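Local atomic coordinates of multidrug resistance protein (Vibrio cholerae, PDB entry 1YC9), a protein that forms a trimeric outer membrane channel for drug efflux and could contribute to resistance to puromycin, acriflavine and tetraphenylarsonium chloride. Residues I278-F283 / G329-A334; D113-N118 / Q282-V287. The protein carries 1 engineered substitution. One frame throughout, in Å; residues are numbered along the deposited sequence. Where two conformers were deposited one is given.

Contact 1: residues I278-F283 / G329-A334; sequences IAQAQF and GQLTSA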
loop_
_atom_site.group_PDB
_atom_site.type_symbol
_atom_site.label_atom_id
_atom_site.label_comp_id
_atom_site.label_asym_id
_atom_site.label_seq_id
_atom_site.Cartn_x
_atom_site.Cartn_y
_atom_site.Cartn_z
ATOM N N ILE A 278 -11.906 22.631 -18.424
ATOM C CA ILE A 278 -13.013 21.893 -18.968
ATOM C C ILE A 278 -14.256 22.212 -18.143
ATOM O O ILE A 278 -15.342 22.424 -18.700
ATOM C CB ILE A 278 -12.748 20.397 -18.924
ATOM C CG1 ILE A 278 -11.625 19.991 -19.953
ATOM C CG2 ILE A 278 -13.991 19.592 -19.228
ATOM C CD1 ILE A 278 -11.118 18.602 -19.735
ATOM N N ALA A 279 -14.117 22.144 -16.819
ATOM C CA ALA A 279 -15.282 22.323 -15.933
ATOM C C ALA A 279 -15.855 23.734 -16.068
ATOM O O ALA A 279 -17.081 23.954 -16.059
ATOM C CB ALA A 279 -14.928 22.048 -14.465
ATOM N N GLN A 280 -14.971 24.698 -16.190
ATOM C CA GLN A 280 -15.399 26.055 -16.476
ATOM C C GLN A 280 -16.142 26.178 -17.816
ATOM O O GLN A 280 -17.167 26.853 -17.896
ATOM C CB GLN A 280 -14.204 27.026 -16.460
ATOM C CG GLN A 280 -13.638 27.318 -15.058
ATOM C CD GLN A 280 -12.282 28.082 -15.093
ATOM O OE1 GLN A 280 -11.646 28.192 -16.148
ATOM N NE2 GLN A 280 -11.827 28.521 -13.929
ATOM N N ALA A 281 -15.627 25.499 -18.862
ATOM C CA ALA A 281 -16.188 25.600 -20.181
ATOM C C ALA A 281 -17.549 24.933 -20.310
ATOM O O ALA A 281 -18.311 25.260 -21.205
ATOM C CB ALA A 281 -15.222 25.014 -21.196
ATOM N N GLN A 282 -17.860 24.036 -19.390
ATOM C CA GLN A 282 -19.160 23.382 -19.361
ATOM C C GLN A 282 -20.320 24.322 -19.051
ATOM O O GLN A 282 -21.459 24.009 -19.332
ATOM C CB GLN A 282 -19.143 22.193 -18.381
ATOM C CG GLN A 282 -18.406 20.997 -18.942
ATOM C CD GLN A 282 -18.294 19.852 -17.960
ATOM O OE1 GLN A 282 -18.452 20.034 -16.716
ATOM N NE2 GLN A 282 -18.032 18.675 -18.487
ATOM N N PHE A 283 -20.024 25.483 -18.483
ATOM C CA PHE A 283 -21.032 26.505 -18.296
ATOM C C PHE A 283 -21.428 27.253 -19.576
ATOM O O PHE A 283 -22.494 27.873 -19.629
ATOM C CB PHE A 283 -20.563 27.501 -17.249
ATOM C CG PHE A 283 -20.567 26.961 -15.817
ATOM C CD1 PHE A 283 -19.460 26.339 -15.302
ATOM C CD2 PHE A 283 -21.705 27.109 -14.995
ATOM C CE1 PHE A 283 -19.438 25.855 -14.003
ATOM C CE2 PHE A 283 -21.688 26.654 -13.703
ATOM C CZ PHE A 283 -20.546 26.037 -13.196
ATOM N N GLY A 329 -20.750 21.795 -8.786
ATOM C CA GLY A 329 -20.079 20.764 -8.056
ATOM C C GLY A 329 -18.910 20.163 -8.879
ATOM O O GLY A 329 -17.907 19.795 -8.283
ATOM N N GLN A 330 -19.095 20.011 -10.187
ATOM C CA GLN A 330 -18.059 19.454 -11.050
ATOM C C GLN A 330 -16.849 20.373 -11.079
ATOM O O GLN A 330 -15.710 19.899 -11.004
ATOM C CB GLN A 330 -18.621 19.256 -12.474
ATOM C CG GLN A 330 -19.292 17.916 -12.632
ATOM C CD GLN A 330 -19.802 17.619 -14.052
ATOM O OE1 GLN A 330 -19.048 17.719 -14.992
ATOM N NE2 GLN A 330 -21.038 17.207 -14.174
ATOM N N LEU A 331 -17.125 21.677 -11.094
ATOM C CA LEU A 331 -16.059 22.682 -11.033
ATOM C C LEU A 331 -15.354 22.620 -9.680
ATOM O O LEU A 331 -14.144 22.565 -9.628
ATOM C CB LEU A 331 -16.604 24.075 -11.326
ATOM C CG LEU A 331 -15.603 25.211 -11.250
ATOM C CD1 LEU A 331 -14.376 24.980 -12.195
ATOM C CD2 LEU A 331 -16.250 26.521 -11.566
ATOM N N THR A 332 -16.093 22.581 -8.573
ATOM C CA THR A 332 -15.461 22.401 -7.283
ATOM C C THR A 332 -14.568 21.142 -7.215
ATOM O O THR A 332 -13.463 21.205 -6.717
ATOM C CB THR A 332 -16.548 22.386 -6.158
ATOM O OG1 THR A 332 -17.156 23.680 -6.132
ATOM C CG2 THR A 332 -15.907 22.156 -4.795
ATOM N N SER A 333 -15.056 20.023 -7.713
ATOM C CA SER A 333 -14.308 18.790 -7.707
ATOM C C SER A 333 -13.044 18.929 -8.580
ATOM O O SER A 333 -11.984 18.425 -8.188
ATOM C CB SER A 333 -15.205 17.651 -8.143
ATOM O OG SER A 333 -16.121 17.400 -7.084
ATOM N N ALA A 334 -13.165 19.622 -9.702
ATOM C CA ALA A 334 -12.013 19.781 -10.616
ATOM C C ALA A 334 -10.993 20.711 -9.915
ATOM O O ALA A 334 -9.807 20.449 -9.941
ATOM C CB ALA A 334 -12.453 20.353 -11.921
#

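Contact 2: residues D113-N118 / Q282-V287; sequences DFWGKN and QFYPDV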
loop_
_atom_site.group_PDB
_atom_site.type_symbol
_atom_site.label_atom_id
_atom_site.label_comp_id
_atom_site.label_asym_id
_atom_site.label_seq_id
_atom_site.Cartn_x
_atom_site.Cartn_y
_atom_site.Cartn_z
ATOM N N ASP A 113 -16.212 23.183 -30.536
ATOM C CA ASP A 113 -15.195 23.582 -29.521
ATOM C C ASP A 113 -14.900 25.070 -29.396
ATOM O O ASP A 113 -13.772 25.447 -29.204
ATOM C CB ASP A 113 -13.877 22.800 -29.677
ATOM C CG ASP A 113 -13.165 22.623 -28.346
ATOM O OD1 ASP A 113 -13.866 22.677 -27.304
ATOM O OD2 ASP A 113 -11.950 22.424 -28.254
ATOM N N PHE A 114 -15.928 25.902 -29.406
ATOM C CA PHE A 114 -15.709 27.373 -29.305
ATOM C C PHE A 114 -15.024 27.886 -28.065
ATOM O O PHE A 114 -14.374 28.951 -28.080
ATOM C CB PHE A 114 -17.039 28.089 -29.450
ATOM C CG PHE A 114 -17.477 28.173 -30.853
ATOM C CD1 PHE A 114 -18.556 27.467 -31.304
ATOM C CD2 PHE A 114 -16.739 28.921 -31.764
ATOM C CE1 PHE A 114 -18.953 27.541 -32.650
ATOM C CE2 PHE A 114 -17.121 28.976 -33.110
ATOM C CZ PHE A 114 -18.240 28.273 -33.531
ATOM N N TRP A 115 -15.165 27.161 -26.958
ATOM C CA TRP A 115 -14.534 27.580 -25.718
ATOM C C TRP A 115 -13.275 26.812 -25.352
ATOM O O TRP A 115 -12.680 27.026 -24.288
ATOM C CB TRP A 115 -15.570 27.525 -24.580
ATOM C CG TRP A 115 -16.797 28.000 -25.052
ATOM C CD1 TRP A 115 -17.862 27.248 -25.470
ATOM C CD2 TRP A 115 -17.150 29.356 -25.282
ATOM N NE1 TRP A 115 -18.840 28.066 -25.970
ATOM C CE2 TRP A 115 -18.433 29.365 -25.837
ATOM C CE3 TRP A 115 -16.518 30.570 -25.040
ATOM C CZ2 TRP A 115 -19.094 30.532 -26.159
ATOM C CZ3 TRP A 115 -17.167 31.727 -25.369
ATOM C CH2 TRP A 115 -18.449 31.707 -25.901
ATOM N N GLY A 116 -12.865 25.873 -26.204
ATOM C CA GLY A 116 -11.650 25.162 -25.941
ATOM C C GLY A 116 -11.734 23.999 -24.970
ATOM O O GLY A 116 -10.717 23.512 -24.576
ATOM N N LYS A 117 -12.940 23.621 -24.570
ATOM C CA LYS A 117 -13.164 22.453 -23.715
ATOM C C LYS A 117 -12.483 21.196 -24.232
ATOM O O LYS A 117 -11.844 20.457 -23.471
ATOM C CB LYS A 117 -14.663 22.212 -23.626
ATOM C CG LYS A 117 -15.062 21.252 -22.640
ATOM C CD LYS A 117 -16.574 21.222 -22.526
ATOM C CE LYS A 117 -17.260 20.566 -23.683
ATOM N NZ LYS A 117 -18.698 20.693 -23.483
ATOM N N ASN A 118 -12.694 20.910 -25.516
ATOM C CA ASN A 118 -12.213 19.648 -26.064
ATOM C C ASN A 118 -10.701 19.710 -26.266
ATOM O O ASN A 118 -9.986 18.761 -26.011
ATOM C CB ASN A 118 -12.941 19.302 -27.367
ATOM C CG ASN A 118 -14.419 19.068 -27.176
ATOM O OD1 ASN A 118 -14.869 18.886 -26.050
ATOM N ND2 ASN A 118 -15.179 18.999 -28.288
ATOM N N GLN A 282 -17.860 24.036 -19.390
ATOM C CA GLN A 282 -19.160 23.382 -19.361
ATOM C C GLN A 282 -20.320 24.322 -19.051
ATOM O O GLN A 282 -21.459 24.009 -19.332
ATOM C CB GLN A 282 -19.143 22.193 -18.381
ATOM C CG GLN A 282 -18.406 20.997 -18.942
ATOM C CD GLN A 282 -18.294 19.852 -17.960
ATOM O OE1 GLN A 282 -18.452 20.034 -16.716
ATOM N NE2 GLN A 282 -18.032 18.675 -18.487
ATOM N N PHE A 283 -20.024 25.483 -18.483
ATOM C CA PHE A 283 -21.032 26.505 -18.296
ATOM C C PHE A 283 -21.428 27.253 -19.576
ATOM O O PHE A 283 -22.494 27.873 -19.629
ATOM C CB PHE A 283 -20.563 27.501 -17.249
ATOM C CG PHE A 283 -20.567 26.961 -15.817
ATOM C CD1 PHE A 283 -19.460 26.339 -15.302
ATOM C CD2 PHE A 283 -21.705 27.109 -14.995
ATOM C CE1 PHE A 283 -19.438 25.855 -14.003
ATOM C CE2 PHE A 283 -21.688 26.654 -13.703
ATOM C CZ PHE A 283 -20.546 26.037 -13.196
ATOM N N TYR A 284 -20.599 27.144 -20.614
ATOM C CA TYR A 284 -20.770 27.856 -21.853
ATOM C C TYR A 284 -21.519 27.025 -22.895
ATOM O O TYR A 284 -21.656 25.811 -22.723
ATOM C CB TYR A 284 -19.394 28.280 -22.391
ATOM C CG TYR A 284 -18.794 29.367 -21.541
ATOM C CD1 TYR A 284 -18.226 29.074 -20.320
ATOM C CD2 TYR A 284 -18.798 30.719 -21.982
ATOM C CE1 TYR A 284 -17.678 30.069 -19.525
ATOM C CE2 TYR A 284 -18.261 31.728 -21.187
ATOM C CZ TYR A 284 -17.685 31.386 -19.964
ATOM O OH TYR A 284 -17.138 32.337 -19.122
ATOM N N PRO A 285 -22.072 27.698 -23.895
ATOM C CA PRO A 285 -22.862 26.997 -24.898
ATOM C C PRO A 285 -22.038 25.948 -25.637
ATOM O O PRO A 285 -20.895 26.189 -25.946
ATOM C CB PRO A 285 -23.347 28.095 -25.820
ATOM C CG PRO A 285 -23.090 29.447 -25.147
ATOM C CD PRO A 285 -22.073 29.173 -24.098
ATOM N N ASP A 286 -22.591 24.776 -25.821
ATOM C CA ASP A 286 -21.971 23.772 -26.664
ATOM C C ASP A 286 -22.552 23.782 -28.073
ATOM O O ASP A 286 -23.744 23.620 -28.249
ATOM C CB ASP A 286 -22.226 22.441 -26.011
ATOM C CG ASP A 286 -21.166 21.487 -26.317
ATOM O OD1 ASP A 286 -20.668 20.777 -25.386
ATOM O OD2 ASP A 286 -20.751 21.454 -27.512
ATOM N N VAL A 287 -21.693 23.958 -29.115
ATOM C CA VAL A 287 -22.171 24.089 -30.469
ATOM C C VAL A 287 -21.660 22.855 -31.258
ATOM O O VAL A 287 -20.476 22.523 -31.171
ATOM C CB VAL A 287 -21.706 25.359 -31.172
ATOM C CG1 VAL A 287 -22.314 25.431 -32.589
ATOM C CG2 VAL A 287 -22.088 26.590 -30.373
HETATM O O HOH W 1 -18.724 24.567 -28.778
#

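Contact 1: residues I278-F283 / G329-A334
Q330 meets A279 through its backbone, its O lying 4.1 Å from A279 CB. The side chain of Q330 also approaches that of Q282, but how the two terminal amides are turned is doubtful, so this polar encounter fixes little beyond the proximity of the groups. Next along the helix, L331 makes the largest single contribution. Its CG stands anti to the backbone N (chi1 178°), and the isobutyl group then forks between several residues of 278-283. Branch CD1 lies 3.7 Å from A279 CB and 3.8 Å from Q280 CG, an apolar methylene of an otherwise polar, exposed side chain. The other branch, CD2, turns to the phenyl ring of F283 and reaches its CE1 at 4.1 Å, oblique to the ring. With only a methyl at A279, the backbones come close: A279 CB is 3.7 Å from L331 CA, and the CA atoms of A279 and L331 are 5.0 Å apart. One turn on from Q330, A334 completes the contact methyl to methyl, its CB 3.9 Å from A279 CB. A279, buried, is thus met by Q330, L331 and A334, a worked example of how a small side chain lets helices approach. Between L331 and A334, T332 and S333 serve another interface, packing on G61 of a second subunit, while I278 rests on helix 117-183. Helix 260-281 therefore lies with a helix of its own chain on each of two flanks. The two segments, one leading out of helix 260-281 and the other near the start of helix 326-391, flank the hairpin of strands 286-298 and 309-322, an arrangement typical of the outer membrane factor fold, where the trimeric alpha-barrel meets the beta-barrel.

Contact 2: residues D113-N118 / Q282-V287
W115 receives Y284 over one face of its indole: Y284 CB stands 3.5 Å from the centroid of the five-membered ring, almost on the ring normal, in a CH-pi contact. The tyrosine ring itself is oblique to the six-membered ring of the indole, with planes at 40°. F114 CB lies over the opposite indole face, so the tryptophan is sandwiched between its sequence neighbour and the other segment. Further apolar touches come from P285 CD, beside W115 CZ2 at 3.9 Å, and from V287, whose CB meets the F114 ring in its plane, at the edge.

Hydrogen bonding ties the same residues. W115 NE1 donates to P285 O at 2.8 Å, a bent bond (131° at the hydrogen) lying in the carbonyl plane. A water bridges the backbones, accepting from both F114 N and V287 N. Within 113-118, N118 N donates to D113 OD1 at 2.8 Å, so that D113 receives an N-H of the first turn of helix 117-183, just after the N-cap position G116.

The charged element is a salt bridge, in which K117 NZ meets D286 OD1 at 2.7 Å from above the carboxylate plane, 36° out of it. The lysine chain bends at chi3.

D286 OD2 also lies close to D111 OD1, a like charge. K117 would therefore be expected to offset acidic repulsion, where the first strand pair gives way to helix 117-183.

Contacts 1 and 2 are both surface contacts in the same part of the chain, their centres 12 Å apart, and they share Q282 and F283. Contact 1 joins helix 260-281 to helix 326-391, so it is a helix-helix contact, mainly apolar, close to a second subunit. Contact 2 joins the following turn and strand to the turn leading into helix 117-183 and its first residues, and there a paired indole and tyrosine, a water and a salt bridge join the apolar contacts. The two meet directly where A281 CB packs on K117 CB at 3.8 Å. Together they illustrate how chemistry changes from close-packed helices to the strand-helix transition.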